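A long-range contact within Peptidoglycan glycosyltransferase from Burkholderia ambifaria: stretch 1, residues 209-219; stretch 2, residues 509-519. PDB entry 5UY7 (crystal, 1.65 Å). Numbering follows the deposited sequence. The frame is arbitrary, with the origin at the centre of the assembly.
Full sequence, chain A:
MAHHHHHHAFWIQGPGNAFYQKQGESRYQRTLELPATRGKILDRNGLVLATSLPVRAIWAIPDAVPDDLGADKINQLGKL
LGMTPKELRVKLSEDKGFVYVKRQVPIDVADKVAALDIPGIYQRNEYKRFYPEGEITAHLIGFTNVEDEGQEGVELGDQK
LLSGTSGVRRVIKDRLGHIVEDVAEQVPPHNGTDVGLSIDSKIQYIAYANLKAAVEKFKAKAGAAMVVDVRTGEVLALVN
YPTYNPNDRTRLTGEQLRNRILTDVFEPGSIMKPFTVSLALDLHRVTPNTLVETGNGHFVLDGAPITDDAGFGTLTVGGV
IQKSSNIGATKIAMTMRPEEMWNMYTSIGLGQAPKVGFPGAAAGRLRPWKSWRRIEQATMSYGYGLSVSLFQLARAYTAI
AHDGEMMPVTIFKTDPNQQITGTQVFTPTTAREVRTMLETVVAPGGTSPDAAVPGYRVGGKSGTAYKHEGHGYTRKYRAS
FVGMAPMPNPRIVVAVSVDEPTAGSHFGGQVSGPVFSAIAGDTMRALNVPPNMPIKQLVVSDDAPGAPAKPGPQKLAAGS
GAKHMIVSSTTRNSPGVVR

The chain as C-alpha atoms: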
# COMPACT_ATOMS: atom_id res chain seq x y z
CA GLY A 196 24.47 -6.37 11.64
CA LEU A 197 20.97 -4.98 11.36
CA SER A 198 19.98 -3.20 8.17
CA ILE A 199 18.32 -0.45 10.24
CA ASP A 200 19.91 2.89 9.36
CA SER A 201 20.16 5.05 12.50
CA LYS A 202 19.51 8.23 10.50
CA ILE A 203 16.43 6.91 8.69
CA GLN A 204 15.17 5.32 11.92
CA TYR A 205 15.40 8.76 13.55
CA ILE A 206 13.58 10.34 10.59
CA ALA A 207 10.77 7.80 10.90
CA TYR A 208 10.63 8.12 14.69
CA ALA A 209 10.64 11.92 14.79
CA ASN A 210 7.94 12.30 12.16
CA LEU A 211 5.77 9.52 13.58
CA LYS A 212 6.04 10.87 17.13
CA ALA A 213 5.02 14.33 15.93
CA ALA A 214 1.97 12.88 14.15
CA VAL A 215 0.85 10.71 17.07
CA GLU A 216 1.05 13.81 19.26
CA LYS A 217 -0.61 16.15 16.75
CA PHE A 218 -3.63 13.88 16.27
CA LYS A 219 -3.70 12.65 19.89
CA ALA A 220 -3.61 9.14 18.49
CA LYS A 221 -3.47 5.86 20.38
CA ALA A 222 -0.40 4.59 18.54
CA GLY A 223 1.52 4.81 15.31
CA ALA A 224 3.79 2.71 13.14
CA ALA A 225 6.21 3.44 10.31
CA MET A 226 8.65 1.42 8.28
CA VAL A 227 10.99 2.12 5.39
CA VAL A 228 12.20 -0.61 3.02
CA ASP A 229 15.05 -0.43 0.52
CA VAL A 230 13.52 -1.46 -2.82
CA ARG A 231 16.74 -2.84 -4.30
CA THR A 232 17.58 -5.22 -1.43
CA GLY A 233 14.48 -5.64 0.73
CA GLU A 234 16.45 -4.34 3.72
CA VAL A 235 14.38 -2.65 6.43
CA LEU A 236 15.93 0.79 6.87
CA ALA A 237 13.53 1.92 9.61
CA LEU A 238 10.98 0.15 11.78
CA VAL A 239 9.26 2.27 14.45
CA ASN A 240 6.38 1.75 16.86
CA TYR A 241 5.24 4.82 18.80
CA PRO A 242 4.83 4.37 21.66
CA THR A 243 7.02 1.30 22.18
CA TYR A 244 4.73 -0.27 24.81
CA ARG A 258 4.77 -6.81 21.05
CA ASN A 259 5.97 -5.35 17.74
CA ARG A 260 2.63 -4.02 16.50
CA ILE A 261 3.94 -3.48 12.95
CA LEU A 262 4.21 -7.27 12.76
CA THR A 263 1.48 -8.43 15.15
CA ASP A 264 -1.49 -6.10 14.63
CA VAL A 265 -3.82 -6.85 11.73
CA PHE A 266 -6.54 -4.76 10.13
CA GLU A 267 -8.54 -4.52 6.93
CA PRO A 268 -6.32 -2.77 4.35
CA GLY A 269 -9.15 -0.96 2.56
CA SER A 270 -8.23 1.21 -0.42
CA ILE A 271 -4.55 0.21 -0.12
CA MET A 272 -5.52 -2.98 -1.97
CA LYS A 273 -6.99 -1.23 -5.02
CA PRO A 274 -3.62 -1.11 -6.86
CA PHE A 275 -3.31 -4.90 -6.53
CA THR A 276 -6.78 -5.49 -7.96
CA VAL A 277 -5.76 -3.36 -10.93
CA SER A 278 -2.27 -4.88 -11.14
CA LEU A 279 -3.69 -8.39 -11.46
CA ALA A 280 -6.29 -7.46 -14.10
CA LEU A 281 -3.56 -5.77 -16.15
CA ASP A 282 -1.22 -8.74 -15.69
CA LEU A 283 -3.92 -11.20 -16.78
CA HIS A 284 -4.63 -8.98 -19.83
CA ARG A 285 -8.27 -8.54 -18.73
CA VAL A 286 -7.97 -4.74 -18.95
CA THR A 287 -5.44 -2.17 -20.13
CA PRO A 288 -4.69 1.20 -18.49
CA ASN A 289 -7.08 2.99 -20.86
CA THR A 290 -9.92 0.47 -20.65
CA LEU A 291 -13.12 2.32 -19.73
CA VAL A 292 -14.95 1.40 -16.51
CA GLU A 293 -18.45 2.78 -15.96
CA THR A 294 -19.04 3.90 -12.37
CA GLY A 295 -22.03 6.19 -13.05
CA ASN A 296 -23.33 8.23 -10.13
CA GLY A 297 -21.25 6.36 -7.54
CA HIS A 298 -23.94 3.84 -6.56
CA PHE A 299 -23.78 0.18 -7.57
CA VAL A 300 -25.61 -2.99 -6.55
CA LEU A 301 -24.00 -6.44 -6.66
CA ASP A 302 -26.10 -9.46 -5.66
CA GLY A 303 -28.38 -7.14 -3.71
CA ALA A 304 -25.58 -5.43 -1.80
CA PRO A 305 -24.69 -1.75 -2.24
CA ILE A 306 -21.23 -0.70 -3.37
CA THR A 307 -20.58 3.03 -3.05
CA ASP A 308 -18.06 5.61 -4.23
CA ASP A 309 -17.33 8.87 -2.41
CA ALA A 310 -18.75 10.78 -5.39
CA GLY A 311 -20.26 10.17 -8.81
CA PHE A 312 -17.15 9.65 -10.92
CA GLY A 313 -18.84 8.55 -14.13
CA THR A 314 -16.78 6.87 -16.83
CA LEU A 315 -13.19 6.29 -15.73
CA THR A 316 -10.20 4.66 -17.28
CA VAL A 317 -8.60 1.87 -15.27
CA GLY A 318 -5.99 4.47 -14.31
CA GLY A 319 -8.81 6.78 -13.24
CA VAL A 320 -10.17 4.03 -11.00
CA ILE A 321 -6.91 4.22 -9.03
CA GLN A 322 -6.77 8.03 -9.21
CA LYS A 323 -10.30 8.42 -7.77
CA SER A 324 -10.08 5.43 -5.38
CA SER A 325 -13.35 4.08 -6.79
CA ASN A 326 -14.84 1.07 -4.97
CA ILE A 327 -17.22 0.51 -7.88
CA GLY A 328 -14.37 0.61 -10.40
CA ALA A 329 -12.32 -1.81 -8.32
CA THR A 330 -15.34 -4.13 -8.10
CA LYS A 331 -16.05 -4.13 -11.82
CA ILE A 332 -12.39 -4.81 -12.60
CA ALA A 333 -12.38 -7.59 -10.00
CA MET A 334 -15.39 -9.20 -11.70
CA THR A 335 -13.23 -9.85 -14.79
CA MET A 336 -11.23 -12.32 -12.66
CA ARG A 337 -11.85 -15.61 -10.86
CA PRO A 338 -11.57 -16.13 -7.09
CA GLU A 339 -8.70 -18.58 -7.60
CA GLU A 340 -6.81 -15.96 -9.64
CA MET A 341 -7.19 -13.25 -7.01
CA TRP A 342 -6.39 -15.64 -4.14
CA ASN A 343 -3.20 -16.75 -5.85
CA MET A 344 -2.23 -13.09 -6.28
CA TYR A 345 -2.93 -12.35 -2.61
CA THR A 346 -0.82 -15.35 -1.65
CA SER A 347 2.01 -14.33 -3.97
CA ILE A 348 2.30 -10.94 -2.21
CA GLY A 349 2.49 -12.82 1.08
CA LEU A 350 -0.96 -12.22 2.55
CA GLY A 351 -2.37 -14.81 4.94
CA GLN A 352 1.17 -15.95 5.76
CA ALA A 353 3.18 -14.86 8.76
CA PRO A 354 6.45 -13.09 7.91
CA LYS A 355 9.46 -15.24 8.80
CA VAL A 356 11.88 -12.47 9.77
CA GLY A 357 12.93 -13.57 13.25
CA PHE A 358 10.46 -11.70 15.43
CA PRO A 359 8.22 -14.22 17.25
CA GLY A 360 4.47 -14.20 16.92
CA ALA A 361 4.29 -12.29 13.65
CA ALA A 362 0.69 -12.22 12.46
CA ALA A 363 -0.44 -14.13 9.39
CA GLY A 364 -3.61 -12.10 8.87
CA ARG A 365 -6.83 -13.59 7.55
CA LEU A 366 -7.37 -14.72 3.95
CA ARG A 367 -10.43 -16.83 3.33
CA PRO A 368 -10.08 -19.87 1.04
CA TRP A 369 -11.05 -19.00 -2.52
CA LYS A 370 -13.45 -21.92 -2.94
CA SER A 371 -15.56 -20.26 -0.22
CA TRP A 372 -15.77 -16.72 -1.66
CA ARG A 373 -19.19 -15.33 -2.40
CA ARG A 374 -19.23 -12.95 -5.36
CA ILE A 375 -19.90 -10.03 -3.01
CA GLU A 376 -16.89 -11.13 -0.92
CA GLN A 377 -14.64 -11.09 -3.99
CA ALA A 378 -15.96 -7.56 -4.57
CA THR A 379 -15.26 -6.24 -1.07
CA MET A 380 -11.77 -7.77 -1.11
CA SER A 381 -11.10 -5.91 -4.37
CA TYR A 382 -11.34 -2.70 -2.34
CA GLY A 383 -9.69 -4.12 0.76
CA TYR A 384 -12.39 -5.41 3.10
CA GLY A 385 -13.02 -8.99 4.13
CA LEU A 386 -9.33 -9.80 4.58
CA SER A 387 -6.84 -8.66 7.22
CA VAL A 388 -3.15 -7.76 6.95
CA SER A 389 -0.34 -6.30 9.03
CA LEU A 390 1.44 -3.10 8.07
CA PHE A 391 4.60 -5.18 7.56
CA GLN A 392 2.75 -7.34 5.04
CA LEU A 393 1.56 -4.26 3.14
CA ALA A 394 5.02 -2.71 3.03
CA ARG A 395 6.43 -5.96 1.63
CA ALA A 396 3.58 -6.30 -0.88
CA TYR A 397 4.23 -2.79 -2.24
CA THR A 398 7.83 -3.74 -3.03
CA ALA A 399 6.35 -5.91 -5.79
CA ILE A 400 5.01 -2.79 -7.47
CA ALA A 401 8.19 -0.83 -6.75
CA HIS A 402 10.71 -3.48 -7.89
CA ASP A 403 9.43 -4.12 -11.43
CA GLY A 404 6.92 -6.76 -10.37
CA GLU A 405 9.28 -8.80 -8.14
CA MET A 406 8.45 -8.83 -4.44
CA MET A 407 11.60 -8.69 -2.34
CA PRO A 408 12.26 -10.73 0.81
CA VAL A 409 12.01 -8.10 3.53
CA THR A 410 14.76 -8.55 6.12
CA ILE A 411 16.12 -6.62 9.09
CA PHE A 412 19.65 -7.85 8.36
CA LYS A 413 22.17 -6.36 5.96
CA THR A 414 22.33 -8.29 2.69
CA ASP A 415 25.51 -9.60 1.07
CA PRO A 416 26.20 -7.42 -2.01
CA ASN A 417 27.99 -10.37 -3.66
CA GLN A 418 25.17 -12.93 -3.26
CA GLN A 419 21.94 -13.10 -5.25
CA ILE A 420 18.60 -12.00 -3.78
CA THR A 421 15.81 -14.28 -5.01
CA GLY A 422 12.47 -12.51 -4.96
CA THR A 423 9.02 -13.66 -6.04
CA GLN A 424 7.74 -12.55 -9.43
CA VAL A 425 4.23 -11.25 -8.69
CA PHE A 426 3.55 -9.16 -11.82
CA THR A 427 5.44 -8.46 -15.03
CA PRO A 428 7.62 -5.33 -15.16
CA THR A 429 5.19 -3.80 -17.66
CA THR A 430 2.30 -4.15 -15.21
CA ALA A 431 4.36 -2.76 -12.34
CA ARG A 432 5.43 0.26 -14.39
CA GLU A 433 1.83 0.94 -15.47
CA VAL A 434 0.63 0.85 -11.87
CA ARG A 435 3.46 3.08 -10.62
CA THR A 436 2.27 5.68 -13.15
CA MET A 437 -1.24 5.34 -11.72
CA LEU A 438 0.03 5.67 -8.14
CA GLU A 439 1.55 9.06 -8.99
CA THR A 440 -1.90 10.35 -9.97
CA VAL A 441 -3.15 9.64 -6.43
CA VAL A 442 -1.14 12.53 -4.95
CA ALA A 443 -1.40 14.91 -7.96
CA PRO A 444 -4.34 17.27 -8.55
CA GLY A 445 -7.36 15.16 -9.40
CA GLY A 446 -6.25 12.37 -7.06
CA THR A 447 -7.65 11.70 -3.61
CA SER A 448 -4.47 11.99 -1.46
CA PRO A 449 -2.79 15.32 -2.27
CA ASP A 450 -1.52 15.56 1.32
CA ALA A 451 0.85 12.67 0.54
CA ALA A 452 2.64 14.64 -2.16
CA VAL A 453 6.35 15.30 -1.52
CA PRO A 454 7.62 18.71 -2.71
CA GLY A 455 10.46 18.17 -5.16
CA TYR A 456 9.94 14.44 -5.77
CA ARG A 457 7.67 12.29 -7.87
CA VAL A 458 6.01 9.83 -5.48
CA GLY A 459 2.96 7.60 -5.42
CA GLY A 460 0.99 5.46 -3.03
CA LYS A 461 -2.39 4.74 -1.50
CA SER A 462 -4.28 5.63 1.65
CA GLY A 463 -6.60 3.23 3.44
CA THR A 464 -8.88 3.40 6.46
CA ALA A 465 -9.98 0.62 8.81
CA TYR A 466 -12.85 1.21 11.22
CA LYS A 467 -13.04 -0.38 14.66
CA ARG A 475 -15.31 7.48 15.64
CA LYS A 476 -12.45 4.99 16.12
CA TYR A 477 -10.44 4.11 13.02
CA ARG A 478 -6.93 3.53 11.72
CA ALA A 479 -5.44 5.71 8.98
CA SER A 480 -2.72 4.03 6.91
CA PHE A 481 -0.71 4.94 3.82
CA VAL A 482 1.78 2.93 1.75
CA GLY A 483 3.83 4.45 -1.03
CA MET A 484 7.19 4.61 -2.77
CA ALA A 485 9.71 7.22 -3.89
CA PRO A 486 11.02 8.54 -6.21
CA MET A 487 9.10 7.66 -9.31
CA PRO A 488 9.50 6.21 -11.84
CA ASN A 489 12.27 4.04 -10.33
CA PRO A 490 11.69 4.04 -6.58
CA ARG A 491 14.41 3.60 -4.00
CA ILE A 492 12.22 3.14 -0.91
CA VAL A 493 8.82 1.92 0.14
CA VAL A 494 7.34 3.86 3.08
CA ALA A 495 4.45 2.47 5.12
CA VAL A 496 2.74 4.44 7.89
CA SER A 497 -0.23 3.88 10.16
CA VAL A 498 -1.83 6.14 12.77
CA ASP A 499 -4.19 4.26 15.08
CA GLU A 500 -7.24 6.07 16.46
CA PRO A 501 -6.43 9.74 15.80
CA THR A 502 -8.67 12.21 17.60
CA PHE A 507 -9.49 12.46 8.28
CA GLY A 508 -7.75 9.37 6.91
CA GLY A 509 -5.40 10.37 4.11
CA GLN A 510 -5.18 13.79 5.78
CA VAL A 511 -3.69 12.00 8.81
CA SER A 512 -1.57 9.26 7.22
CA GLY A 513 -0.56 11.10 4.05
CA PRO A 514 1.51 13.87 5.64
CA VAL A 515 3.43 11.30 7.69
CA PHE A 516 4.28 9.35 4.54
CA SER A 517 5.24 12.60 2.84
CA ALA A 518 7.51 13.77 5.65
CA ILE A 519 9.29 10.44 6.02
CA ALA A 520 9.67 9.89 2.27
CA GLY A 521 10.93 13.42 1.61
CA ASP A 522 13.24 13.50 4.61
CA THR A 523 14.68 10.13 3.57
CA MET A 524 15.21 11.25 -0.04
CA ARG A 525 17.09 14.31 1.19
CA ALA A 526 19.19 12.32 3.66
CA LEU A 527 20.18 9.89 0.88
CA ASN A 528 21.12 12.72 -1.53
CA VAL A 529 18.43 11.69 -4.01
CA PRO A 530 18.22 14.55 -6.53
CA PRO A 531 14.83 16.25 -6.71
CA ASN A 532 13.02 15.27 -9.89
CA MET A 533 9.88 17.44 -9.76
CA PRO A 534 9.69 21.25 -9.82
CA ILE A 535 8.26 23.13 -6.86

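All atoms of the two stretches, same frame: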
# COMPACT_ATOMS: atom_id res chain seq x y z
N ALA A 209 10.97 10.52 14.52
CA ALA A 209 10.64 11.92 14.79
C ALA A 209 9.34 12.32 14.12
O ALA A 209 8.49 12.97 14.73
CB ALA A 209 11.78 12.82 14.30
N ASN A 210 9.15 11.92 12.86
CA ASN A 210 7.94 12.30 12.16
C ASN A 210 6.73 11.56 12.70
O ASN A 210 5.63 12.14 12.78
CB ASN A 210 8.09 12.05 10.66
CG ASN A 210 8.93 13.11 9.99
OD1 ASN A 210 8.58 14.29 10.00
ND2 ASN A 210 10.05 12.71 9.40
N LEU A 211 6.90 10.29 13.07
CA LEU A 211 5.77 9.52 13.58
C LEU A 211 5.35 10.02 14.95
O LEU A 211 4.15 10.15 15.24
CB LEU A 211 6.12 8.04 13.63
CG LEU A 211 5.00 7.11 14.08
CD1 LEU A 211 3.85 7.10 13.07
CD2 LEU A 211 5.59 5.71 14.31
N LYS A 212 6.33 10.32 15.81
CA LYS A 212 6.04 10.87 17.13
C LYS A 212 5.27 12.17 17.01
O LYS A 212 4.26 12.38 17.70
CB LYS A 212 7.35 11.08 17.90
CG LYS A 212 7.20 11.72 19.28
CD LYS A 212 8.56 11.77 19.98
CE LYS A 212 8.46 12.35 21.39
NZ LYS A 212 8.07 13.78 21.38
N ALA A 213 5.71 13.06 16.12
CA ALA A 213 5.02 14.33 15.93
C ALA A 213 3.57 14.11 15.50
O ALA A 213 2.67 14.82 15.96
CB ALA A 213 5.76 15.19 14.92
N ALA A 214 3.33 13.13 14.62
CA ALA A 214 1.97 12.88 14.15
C ALA A 214 1.10 12.27 15.23
O ALA A 214 -0.07 12.65 15.39
CB ALA A 214 2.02 11.96 12.93
N VAL A 215 1.63 11.30 15.98
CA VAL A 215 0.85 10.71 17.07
C VAL A 215 0.45 11.79 18.07
O VAL A 215 -0.68 11.81 18.56
CB VAL A 215 1.65 9.57 17.73
CG1 VAL A 215 0.99 9.13 19.03
CG2 VAL A 215 1.75 8.38 16.76
N GLU A 216 1.36 12.72 18.35
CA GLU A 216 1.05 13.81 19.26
C GLU A 216 0.05 14.79 18.65
O GLU A 216 -0.87 15.25 19.33
CB GLU A 216 2.33 14.53 19.67
CG GLU A 216 3.28 13.65 20.45
CD GLU A 216 4.63 14.29 20.69
OE1 GLU A 216 4.90 15.36 20.10
OE2 GLU A 216 5.42 13.73 21.47
N LYS A 217 0.25 15.15 17.38
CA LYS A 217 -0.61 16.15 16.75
C LYS A 217 -2.06 15.69 16.71
O LYS A 217 -2.99 16.49 16.92
CB LYS A 217 -0.12 16.46 15.34
CG LYS A 217 -0.96 17.49 14.60
CD LYS A 217 -0.65 17.45 13.11
CE LYS A 217 -1.45 18.49 12.34
NZ LYS A 217 -1.03 19.87 12.72
N PHE A 218 -2.29 14.42 16.42
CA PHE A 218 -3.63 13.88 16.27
C PHE A 218 -4.11 13.16 17.52
O PHE A 218 -5.16 12.52 17.49
CB PHE A 218 -3.68 12.95 15.06
CG PHE A 218 -3.38 13.65 13.77
CD1 PHE A 218 -4.29 14.56 13.25
CD2 PHE A 218 -2.20 13.42 13.09
CE1 PHE A 218 -4.03 15.22 12.06
CE2 PHE A 218 -1.93 14.08 11.90
CZ PHE A 218 -2.85 14.98 11.39
N LYS A 219 -3.37 13.29 18.62
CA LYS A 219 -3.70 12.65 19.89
C LYS A 219 -4.11 11.20 19.67
O LYS A 219 -5.14 10.72 20.14
CB LYS A 219 -4.80 13.43 20.62
N GLY A 509 -6.56 9.93 4.87
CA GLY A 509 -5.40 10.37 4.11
C GLY A 509 -4.83 11.70 4.57
O GLY A 509 -3.64 11.95 4.37
N GLN A 510 -5.66 12.55 5.19
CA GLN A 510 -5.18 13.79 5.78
C GLN A 510 -4.37 13.56 7.05
O GLN A 510 -3.65 14.46 7.49
CB GLN A 510 -6.36 14.72 6.07
CG GLN A 510 -7.11 15.17 4.82
CD GLN A 510 -8.41 15.87 5.14
OE1 GLN A 510 -9.20 15.40 5.97
NE2 GLN A 510 -8.66 16.99 4.47
N VAL A 511 -4.48 12.38 7.65
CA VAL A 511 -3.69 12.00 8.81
C VAL A 511 -2.47 11.19 8.41
O VAL A 511 -1.34 11.53 8.78
CB VAL A 511 -4.58 11.22 9.82
CG1 VAL A 511 -3.74 10.65 10.96
CG2 VAL A 511 -5.69 12.12 10.34
N SER A 512 -2.67 10.14 7.60
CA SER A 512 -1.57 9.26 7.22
C SER A 512 -0.68 9.87 6.14
O SER A 512 0.54 9.67 6.14
CB SER A 512 -2.12 7.92 6.72
OG SER A 512 -2.99 8.11 5.61
N GLY A 513 -1.28 10.59 5.19
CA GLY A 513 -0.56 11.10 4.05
C GLY A 513 0.62 12.00 4.40
O GLY A 513 1.73 11.82 3.90
N PRO A 514 0.40 12.99 5.27
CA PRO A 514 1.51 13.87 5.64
C PRO A 514 2.65 13.16 6.35
O PRO A 514 3.79 13.61 6.26
CB PRO A 514 0.85 14.91 6.54
CG PRO A 514 -0.57 14.94 6.06
CD PRO A 514 -0.89 13.52 5.76
N VAL A 515 2.36 12.07 7.07
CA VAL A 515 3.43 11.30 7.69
C VAL A 515 4.25 10.58 6.63
O VAL A 515 5.49 10.57 6.67
CB VAL A 515 2.86 10.30 8.71
CG1 VAL A 515 4.01 9.66 9.50
CG2 VAL A 515 1.87 10.98 9.63
N PHE A 516 3.57 9.92 5.68
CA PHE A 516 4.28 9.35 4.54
C PHE A 516 5.14 10.41 3.85
O PHE A 516 6.32 10.18 3.56
CB PHE A 516 3.28 8.74 3.54
CG PHE A 516 3.89 8.50 2.18
CD1 PHE A 516 4.56 7.31 1.90
CD2 PHE A 516 3.83 9.48 1.18
CE1 PHE A 516 5.14 7.08 0.67
CE2 PHE A 516 4.43 9.26 -0.06
CZ PHE A 516 5.07 8.06 -0.32
N SER A 517 4.54 11.57 3.58
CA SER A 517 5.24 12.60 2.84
C SER A 517 6.49 13.06 3.57
O SER A 517 7.57 13.20 2.97
CB SER A 517 4.32 13.79 2.60
OG SER A 517 5.05 14.89 2.06
N ALA A 518 6.37 13.31 4.87
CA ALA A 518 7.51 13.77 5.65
C ALA A 518 8.61 12.73 5.68
O ALA A 518 9.79 13.04 5.46
CB ALA A 518 7.05 14.13 7.07
N ILE A 519 8.26 11.47 5.94
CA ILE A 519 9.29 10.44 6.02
C ILE A 519 9.94 10.21 4.66
O ILE A 519 11.16 10.10 4.56
CB ILE A 519 8.72 9.14 6.61
CG1 ILE A 519 8.33 9.38 8.07
CG2 ILE A 519 9.73 8.01 6.44
CD1 ILE A 519 7.61 8.19 8.72

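How do the two backbones lie against each other? Stretch 1 is helical from Ala-209 to Lys-217, with Phe-218 the first residue to leave helical geometry, and stretch 2 is helical throughout. The two helices run nearly antiparallel, at 159° between their N-to-C directions, and their axes approach to 9.5 Å. In this register, Asn-210 CA lies 6.4 Å from Val-515 CA, and Phe-218 CA lies 7.7 Å from Val-511 CA. Stretch 2 is kinked at Pro-514, whose ring nitrogen carries no hydrogen and so makes no bond to the preceding turn; Gly-513 N still bonds to Gly-509 O at 2.8 Å, and regular bonding resumes with Phe-516 N to Ser-512 O at 3.1 Å.

What fills the middle of the contact? Ala-214 points its CB toward stretch 2, where it meets Val-515 CG2 at 3.4 Å. Its single methyl group fits the space between the helices and offers an apolar surface to the valine. The other branch of Val-515 also takes part, with CG1 4.4 Å from Leu-211 CD1. Val-515 lies sideways to stretch 1 rather than pointing straight at it, and its t rotamer (chi1 -171°) leaves both methyls within reach of the neighbouring helix.

How does Phe-218 close one end? Its CB points toward stretch 2, and with chi1 at -63° (m) the ring lies beside Val-511. The methyl CG1 of Val-511 sits over one face, 4.0 Å from the centroid of the Phe-218 ring and 20° off its normal, a CH-pi contact; the closest atoms are Phe-218 CD2 and Val-511 CG1, 3.8 Å apart. A flat aromatic ring gives a branched aliphatic side chain a broad surface to rest on. Val-511 O is buried by the contact and has no partner in the model; Val-515 N, one turn on, bonds only weakly, to Ser-512 O at 3.2 Å.

What does a polar residue do at the other end? Asn-210 points toward stretch 2 and has the largest covered area of any residue here, yet it makes no hydrogen bond across the contact. It packs instead: its CB is 3.7 Å from Ile-519 CG1, and its OD1 is 3.3 Å from Ala-518 CB, whose short side chain accommodates the amide. Asn-210 ND2 is hydrogen-bonded elsewhere in the structure. With no hydrogen bond or salt bridge between the stretches, the 361 Å² buried between them rests on van der Waals packing and the CH-pi contact.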